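Side-chain contacts in proteophosphoglycan (Silicibacter pomeroyi DSS-3, PDB 2RE3), which is of unknown function but belongs to the DUF1285 family, whose fold of repeated structural motifs has been linked to a possible role in signal transduction: residues I41-R44 and T50-Y53; K72-R77 and V84-I89. All coordinates share one frame; numbering follows the deposited sequence.

Contact 1 (I41-R44 and T50-Y53); sequences IDMR and TWFY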
ATOM      1  N   ILE A  41      -1.694  15.066  12.939  1.00 30.14           N
ATOM      2  CA  ILE A  41      -1.925  16.190  12.034  1.00 28.90           C
ATOM      3  C   ILE A  41      -3.178  15.894  11.245  1.00 27.88           C
ATOM      4  O   ILE A  41      -3.636  14.766  11.198  1.00 26.45           O
ATOM      5  CB  ILE A  41      -0.727  16.476  11.097  1.00 30.45           C
ATOM      6  CG1 ILE A  41      -0.295  15.219  10.331  1.00 29.81           C
ATOM      7  CG2 ILE A  41       0.459  17.055  11.902  1.00 26.39           C
ATOM      8  CD1 ILE A  41       0.834  15.503   9.374  1.00 29.48           C
ATOM      9  N   ASP A  42      -3.751  16.911  10.633  1.00 28.35           N
ATOM     10  CA  ASP A  42      -4.976  16.721   9.880  1.00 27.45           C
ATOM     11  C   ASP A  42      -4.603  16.230   8.465  1.00 25.13           C
ATOM     12  O   ASP A  42      -4.729  16.935   7.444  1.00 23.84           O
ATOM     13  CB  ASP A  42      -5.803  18.012   9.882  1.00 27.03           C
ATOM     14  CG  ASP A  42      -7.252  17.782   9.496  1.00 30.50           C
ATOM     15  OD1 ASP A  42      -7.560  16.762   8.823  1.00 24.23           O
ATOM     16  OD2 ASP A  42      -8.092  18.639   9.869  1.00 35.86           O
HETATM   17  N   MSE A  43      -4.157  14.990   8.428  1.00 21.90           N
HETATM   18  CA  MSE A  43      -3.777  14.361   7.197  1.00 22.32           C
HETATM   19  C   MSE A  43      -4.501  13.021   7.088  1.00 23.83           C
HETATM   20  O   MSE A  43      -4.536  12.251   8.048  1.00 23.35           O
HETATM   21  CB  MSE A  43      -2.248  14.165   7.146  1.00 21.47           C
HETATM   22  CG  MSE A  43      -1.685  13.795   5.768  1.00 22.82           C
HETATM   23 SE   MSE A  43      -1.688  15.317   4.540  0.75 19.66          SE
HETATM   24  CE  MSE A  43       0.118  15.902   4.838  1.00 17.10           C
ATOM     25  N   ARG A  44      -5.030  12.744   5.899  1.00 23.48           N
ATOM     26  CA  ARG A  44      -5.776  11.533   5.636  1.00 24.08           C
ATOM     27  C   ARG A  44      -5.390  11.040   4.261  1.00 23.93           C
ATOM     28  O   ARG A  44      -5.453  11.814   3.320  1.00 23.89           O
ATOM     29  CB  ARG A  44      -7.256  11.838   5.651  1.00 24.12           C
ATOM     30  CG  ARG A  44      -8.130  10.704   5.188  1.00 25.85           C
ATOM     31  CD  ARG A  44      -9.598  10.951   5.569  1.00 22.85           C
ATOM     32  NE  ARG A  44     -10.159  12.043   4.787  1.00 23.52           N
ATOM     33  CZ  ARG A  44     -10.655  11.916   3.557  1.00 22.17           C
ATOM     34  NH1 ARG A  44     -10.701  10.740   2.963  1.00 24.15           N
ATOM     35  NH2 ARG A  44     -11.129  12.980   2.917  1.00 23.71           N
ATOM     36  N   THR A  50      -5.291   9.456  -2.577  1.00 23.01           N
ATOM     37  CA  THR A  50      -5.262  10.909  -2.492  1.00 22.72           C
ATOM     38  C   THR A  50      -5.036  11.311  -1.057  1.00 22.66           C
ATOM     39  O   THR A  50      -5.661  10.773  -0.158  1.00 23.14           O
ATOM     40  CB  THR A  50      -6.592  11.514  -3.009  1.00 22.66           C
ATOM     41  OG1 THR A  50      -6.700  11.183  -4.389  1.00 20.65           O
ATOM     42  CG2 THR A  50      -6.659  13.032  -2.813  1.00 15.87           C
ATOM     43  N   TRP A  51      -4.111  12.241  -0.856  1.00 24.03           N
ATOM     44  CA  TRP A  51      -3.814  12.771   0.477  1.00 23.28           C
ATOM     45  C   TRP A  51      -4.638  14.029   0.682  1.00 23.82           C
ATOM     46  O   TRP A  51      -4.761  14.865  -0.232  1.00 27.54           O
ATOM     47  CB  TRP A  51      -2.321  13.067   0.608  1.00 22.08           C
ATOM     48  CG  TRP A  51      -1.447  11.850   0.813  1.00 21.80           C
ATOM     49  CD1 TRP A  51      -1.487  10.686   0.115  1.00 23.69           C
ATOM     50  CD2 TRP A  51      -0.374  11.708   1.762  1.00 21.84           C
ATOM     51  NE1 TRP A  51      -0.501   9.823   0.567  1.00 22.15           N
ATOM     52  CE2 TRP A  51       0.177  10.431   1.589  1.00 22.04           C
ATOM     53  CE3 TRP A  51       0.161  12.540   2.751  1.00 23.78           C
ATOM     54  CZ2 TRP A  51       1.232   9.963   2.374  1.00 25.76           C
ATOM     55  CZ3 TRP A  51       1.209  12.067   3.525  1.00 22.96           C
ATOM     56  CH2 TRP A  51       1.737  10.805   3.324  1.00 21.12           C
ATOM     57  N   PHE A  52      -5.246  14.155   1.852  1.00 22.12           N
ATOM     58  CA  PHE A  52      -6.061  15.325   2.152  1.00 20.68           C
ATOM     59  C   PHE A  52      -5.430  16.003   3.322  1.00 20.87           C
ATOM     60  O   PHE A  52      -5.026  15.327   4.251  1.00 19.80           O
ATOM     61  CB  PHE A  52      -7.463  14.924   2.535  1.00 21.33           C
ATOM     62  CG  PHE A  52      -8.311  14.494   1.380  1.00 21.31           C
ATOM     63  CD1 PHE A  52      -8.259  13.205   0.910  1.00 23.58           C
ATOM     64  CD2 PHE A  52      -9.194  15.363   0.799  1.00 21.47           C
ATOM     65  CE1 PHE A  52      -9.076  12.812  -0.142  1.00 21.87           C
ATOM     66  CE2 PHE A  52      -9.988  14.960  -0.226  1.00 22.43           C
ATOM     67  CZ  PHE A  52      -9.918  13.676  -0.691  1.00 18.20           C
ATOM     68  N   TYR A  53      -5.329  17.332   3.270  1.00 19.57           N
ATOM     69  CA  TYR A  53      -4.768  18.096   4.375  1.00 20.00           C
ATOM     70  C   TYR A  53      -5.816  19.129   4.822  1.00 20.69           C
ATOM     71  O   TYR A  53      -6.269  19.943   4.040  1.00 18.94           O
ATOM     72  CB  TYR A  53      -3.448  18.754   3.960  1.00 19.25           C
ATOM     73  CG  TYR A  53      -2.813  19.619   5.027  1.00 18.46           C
ATOM     74  CD1 TYR A  53      -2.205  19.055   6.135  1.00 18.97           C
ATOM     75  CD2 TYR A  53      -2.814  20.999   4.923  1.00 20.14           C
ATOM     76  CE1 TYR A  53      -1.633  19.859   7.130  1.00 17.36           C
ATOM     77  CE2 TYR A  53      -2.246  21.811   5.904  1.00 18.44           C
ATOM     78  CZ  TYR A  53      -1.646  21.237   6.999  1.00 20.17           C
ATOM     79  OH  TYR A  53      -1.078  22.035   7.969  1.00 14.91           O
TER
HETATM   80  O   HOH W   1      -7.402  15.753   6.130  1.00 23.61           O

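Contact 2 (K72-R77 and V84-I89); sequences KREEDR and VEKVGI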
ATOM      1  N   LYS A  72       5.385   5.127   8.594  1.00 22.86           N
ATOM      2  CA  LYS A  72       5.717   4.064   9.500  1.00 21.76           C
ATOM      3  C   LYS A  72       4.412   3.520  10.090  1.00 23.87           C
ATOM      4  O   LYS A  72       3.519   4.273  10.492  1.00 20.82           O
ATOM      5  CB  LYS A  72       6.609   4.610  10.608  1.00 21.86           C
ATOM      6  CG  LYS A  72       7.116   3.551  11.578  1.00 21.27           C
ATOM      7  CD  LYS A  72       7.981   4.143  12.707  1.00 21.00           C
ATOM      8  CE  LYS A  72       8.864   3.055  13.377  1.00 21.18           C
ATOM      9  NZ  LYS A  72       9.722   3.593  14.498  1.00 16.58           N
ATOM     10  N   ARG A  73       4.313   2.207  10.143  1.00 23.97           N
ATOM     11  CA  ARG A  73       3.183   1.560  10.752  1.00 25.99           C
ATOM     12  C   ARG A  73       3.568   1.094  12.146  1.00 26.81           C
ATOM     13  O   ARG A  73       4.603   0.456  12.319  1.00 27.38           O
ATOM     14  CB  ARG A  73       2.804   0.348   9.908  1.00 27.65           C
ATOM     15  CG  ARG A  73       1.520  -0.288  10.322  1.00 30.34           C
ATOM     16  CD  ARG A  73       1.287  -1.586   9.623  1.00 29.89           C
ATOM     17  NE  ARG A  73       0.232  -2.300  10.296  1.00 30.92           N
ATOM     18  CZ  ARG A  73      -0.391  -3.365   9.807  1.00 33.89           C
ATOM     19  NH1 ARG A  73      -0.104  -3.857   8.614  1.00 33.73           N
ATOM     20  NH2 ARG A  73      -1.346  -3.927  10.524  1.00 36.20           N
ATOM     21  N   GLU A  74       2.753   1.401  13.146  1.00 27.45           N
ATOM     22  CA  GLU A  74       2.920   0.798  14.471  1.00 30.21           C
ATOM     23  C   GLU A  74       1.585   0.213  14.853  1.00 31.62           C
ATOM     24  O   GLU A  74       0.560   0.899  14.774  1.00 33.89           O
ATOM     25  CB  GLU A  74       3.374   1.821  15.498  1.00 28.75           C
ATOM     26  CG  GLU A  74       4.770   2.332  15.192  1.00 33.62           C
ATOM     27  CD  GLU A  74       5.228   3.495  16.056  1.00 32.71           C
ATOM     28  OE1 GLU A  74       4.474   3.974  16.931  1.00 42.21           O
ATOM     29  OE2 GLU A  74       6.365   3.941  15.842  1.00 39.99           O
ATOM     30  N   GLU A  75       1.595  -1.048  15.259  1.00 32.52           N
ATOM     31  CA  GLU A  75       0.360  -1.794  15.469  1.00 34.36           C
ATOM     32  C   GLU A  75      -0.504  -1.629  14.212  1.00 33.88           C
ATOM     33  O   GLU A  75      -0.054  -2.025  13.106  1.00 33.61           O
ATOM     34  CB  GLU A  75      -0.295  -1.378  16.792  1.00 36.57           C
ATOM     35  CG  GLU A  75       0.667  -1.605  17.981  1.00 43.39           C
ATOM     36  CD  GLU A  75      -0.036  -1.902  19.298  1.00 48.29           C
ATOM     37  OE1 GLU A  75      -0.994  -2.721  19.297  1.00 55.10           O
ATOM     38  OE2 GLU A  75       0.382  -1.335  20.339  1.00 52.34           O
ATOM     39  N   ASP A  76      -1.694  -1.036  14.354  0.50 31.98           N
ATOM     40  CA  ASP A  76      -2.586  -0.811  13.211  0.50 31.51           C
ATOM     41  C   ASP A  76      -2.671   0.652  12.762  0.50 31.54           C
ATOM     42  O   ASP A  76      -3.420   0.987  11.854  0.50 31.84           O
ATOM     43  CB  ASP A  76      -3.996  -1.401  13.467  0.50 31.39           C
ATOM     44  CG  ASP A  76      -4.658  -0.900  14.748  0.50 30.03           C
ATOM     45  OD1 ASP A  76      -4.022  -0.282  15.632  0.50 25.30           O
ATOM     46  OD2 ASP A  76      -5.868  -1.172  14.875  0.50 36.76           O
ATOM     47  N   ARG A  77      -1.850   1.509  13.346  1.00 33.41           N
ATOM     48  CA  ARG A  77      -1.903   2.936  13.065  1.00 32.24           C
ATOM     49  C   ARG A  77      -0.739   3.399  12.210  1.00 29.82           C
ATOM     50  O   ARG A  77       0.227   2.680  12.016  1.00 29.15           O
ATOM     51  CB  ARG A  77      -1.871   3.691  14.367  1.00 36.02           C
ATOM     52  CG  ARG A  77      -3.171   3.591  15.174  1.00 40.77           C
ATOM     53  CD  ARG A  77      -2.932   4.071  16.594  1.00 46.71           C
ATOM     54  NE  ARG A  77      -1.625   3.575  17.071  1.00 53.34           N
ATOM     55  CZ  ARG A  77      -1.413   2.504  17.852  1.00 53.24           C
ATOM     56  NH1 ARG A  77      -2.419   1.774  18.354  1.00 50.72           N
ATOM     57  NH2 ARG A  77      -0.156   2.181  18.155  1.00 51.42           N
ATOM     58  N   VAL A  84      13.646  13.038  14.592  1.00 29.59           N
ATOM     59  CA  VAL A  84      13.329  13.944  15.690  1.00 32.87           C
ATOM     60  C   VAL A  84      11.843  14.051  16.019  1.00 35.29           C
ATOM     61  O   VAL A  84      11.487  14.391  17.164  1.00 37.07           O
ATOM     62  CB  VAL A  84      13.981  15.355  15.494  1.00 32.40           C
ATOM     63  CG1 VAL A  84      15.488  15.213  15.620  1.00 31.15           C
ATOM     64  CG2 VAL A  84      13.591  16.000  14.148  1.00 30.37           C
ATOM     65  N   GLU A  85      10.990  13.701  15.065  1.00 35.72           N
ATOM     66  CA  GLU A  85       9.559  13.923  15.197  1.00 37.43           C
ATOM     67  C   GLU A  85       8.740  12.751  14.671  1.00 34.26           C
ATOM     68  O   GLU A  85       9.126  12.123  13.705  1.00 33.98           O
ATOM     69  CB  GLU A  85       9.192  15.179  14.414  1.00 38.24           C
ATOM     70  CG  GLU A  85       7.740  15.570  14.554  1.00 45.42           C
ATOM     71  CD  GLU A  85       7.451  17.028  14.174  1.00 46.64           C
ATOM     72  OE1 GLU A  85       7.912  17.491  13.098  1.00 55.46           O
ATOM     73  OE2 GLU A  85       6.733  17.700  14.954  1.00 54.96           O
ATOM     74  N   LYS A  86       7.602  12.484  15.313  1.00 32.53           N
ATOM     75  CA  LYS A  86       6.608  11.513  14.860  1.00 31.19           C
ATOM     76  C   LYS A  86       5.191  12.103  14.949  1.00 32.31           C
ATOM     77  O   LYS A  86       4.759  12.494  16.044  1.00 33.53           O
ATOM     78  CB  LYS A  86       6.665  10.261  15.730  1.00 31.23           C
ATOM     79  CG  LYS A  86       5.376   9.457  15.793  1.00 30.18           C
ATOM     80  CD  LYS A  86       5.570   7.978  16.197  1.00 32.24           C
ATOM     81  CE  LYS A  86       5.483   7.748  17.711  1.00 31.68           C
ATOM     82  NZ  LYS A  86       5.331   6.279  18.051  1.00 22.16           N
ATOM     83  N   VAL A  87       4.457  12.122  13.829  1.00 28.76           N
ATOM     84  CA  VAL A  87       3.089  12.573  13.832  1.00 25.41           C
ATOM     85  C   VAL A  87       2.139  11.522  13.297  1.00 26.62           C
ATOM     86  O   VAL A  87       2.453  10.773  12.363  1.00 28.56           O
ATOM     87  CB  VAL A  87       2.927  13.862  13.031  1.00 27.48           C
ATOM     88  CG1 VAL A  87       3.634  15.003  13.735  1.00 21.69           C
ATOM     89  CG2 VAL A  87       3.428  13.697  11.602  1.00 22.88           C
ATOM     90  N   GLY A  88       0.953  11.479  13.881  1.00 26.18           N
ATOM     91  CA  GLY A  88      -0.077  10.544  13.456  1.00 26.44           C
ATOM     92  C   GLY A  88      -0.875  11.016  12.236  1.00 24.67           C
ATOM     93  O   GLY A  88      -1.256  12.180  12.169  1.00 19.66           O
ATOM     94  N   ILE A  89      -1.110  10.112  11.271  1.00 25.01           N
ATOM     95  CA  ILE A  89      -2.038  10.387  10.174  1.00 27.02           C
ATOM     96  C   ILE A  89      -3.156   9.364  10.141  1.00 28.03           C
ATOM     97  O   ILE A  89      -3.079   8.336  10.781  1.00 32.30           O
ATOM     98  CB  ILE A  89      -1.350  10.469   8.780  1.00 26.80           C
ATOM     99  CG1 ILE A  89      -0.795   9.133   8.351  1.00 27.11           C
ATOM    100  CG2 ILE A  89      -0.219  11.443   8.805  1.00 27.01           C
ATOM    101  CD1 ILE A  89      -0.493   9.127   6.896  1.00 32.38           C
TER

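Contact 1 (I41-R44 and T50-Y53)
Arg44 and Phe52 form an antiparallel hydrogen-bonded pair, in which Arg44 N donates to Phe52 O at 3.1 Å and Phe52 N to Arg44 O at 2.8 Å, while Met43 and Tyr53 make the adjoining non-hydrogen-bonded pair. On the face carrying Arg44 and Phe52, the guanidinium lies nearly flat on the benzene ring, the planes inclined by 20°. The arginine chain runs out extended from CG anti to its own N, then bends at chi3 (70°), which lowers Arg44 NH2 over the middle of the ring, 3.5 Å from Phe52 CG. This is a stacked cation-pi contact, and it leaves NH1 to form a salt bridge with Asp92. With an alanine in place of Phe52 the guanidinium would probably lose the surface it rests on and be freer to swing about its bridge to Asp92. On the other face, Met43, present as selenomethionine, bends at chi2 (73°) and again at chi3, which carries Met43 SE to 3.8 Å from Trp51 CE3 and 3.9 Å from Tyr53 CB. These are two Met-aromatic contacts, each at a ring edge; methionine suits the place because its long unbranched chain can curl between Trp51 and Tyr53, selenium here standing in the sulfur's position. Helix 61-68 packs on Trp51, and Leu15 of helix 15-21 touches both Met43 and Tyr53. Asp42, at the centre of an inverse gamma turn, forms a salt bridge with Arg90. The whole is a beta hairpin joining strands 37-45 and 51-53, its Met43 face turned to the helices and its Arg44 face bearing the cation-pi stack.

Contact 2 (K72-R77 and V84-I89)
A salt-bridge network of Lys72, Glu74 and Lys86 lies on the surface of the six-stranded sheet, and its Glu74-Lys86 pair links edge strand 71-74 to strand 86-91 across the intervening strand 77-81. The link between the segments is a single ion pair: Lys86 NZ donates to Glu74 OE1 at 2.7 Å, on the syn lone pair, the side facing the other carboxylate oxygen. From there Lys86 NZ also lies 3.4 Å from Glu74 OE2. The two side chains approach from opposite directions. Glu74 stretches out beyond CG with chi2 at 172°, whereas Lys86 kinks at chi3 (90°) to bring its NZ round to the carboxylate. Long side chains suit both positions, since the backbones have a whole strand between them; Tyr79 of that strand touches Glu74 and gives Lys86 a cation-pi partner. Lys72, two residues before Glu74 on the same strand, adds a long salt bridge, Lys72 NZ lying 3.6 Å from Glu74 OE2, and is hydrogen-bonded to the carbonyl of Val30. Glu74 also opens the type II' beta turn that ends at Arg77, where Glu74 N donates to Arg77 O at 3.0 Å, and Arg77 N to Glu74 O. Just before the turn, Arg73 NE donates to Glu75 O at 2.8 Å. One carboxylate thus draws on two lysines, a close one at OE1 and a more distant one toward OE2. Its negative charge probably eases the repulsion between Lys72 NZ and Lys86 NZ, 6.3 Å apart, while the lysines should in turn favour the ionised form of Glu74.

Contacts 1 and 2 have centres about 14 Å apart and follow one another along the chain, the hairpin of 41-44 with 50-53 closing before 72-77 begins. They belong to the same mixed sheet and meet where strands 37-45 and 86-91 run side by side in parallel. There Ile41 N lies 3.0 Å from Gly88 O, a probable hydrogen bond, and Ile41 CD1 packs 3.9 Å from Val87 CG2. Met43 O also comes 3.7 Å from Ile89 CB. Contact 1 thus pairs neighbouring strands toward one margin of the shared sheet, whereas contact 2 reaches by side chains alone to the strand at the other.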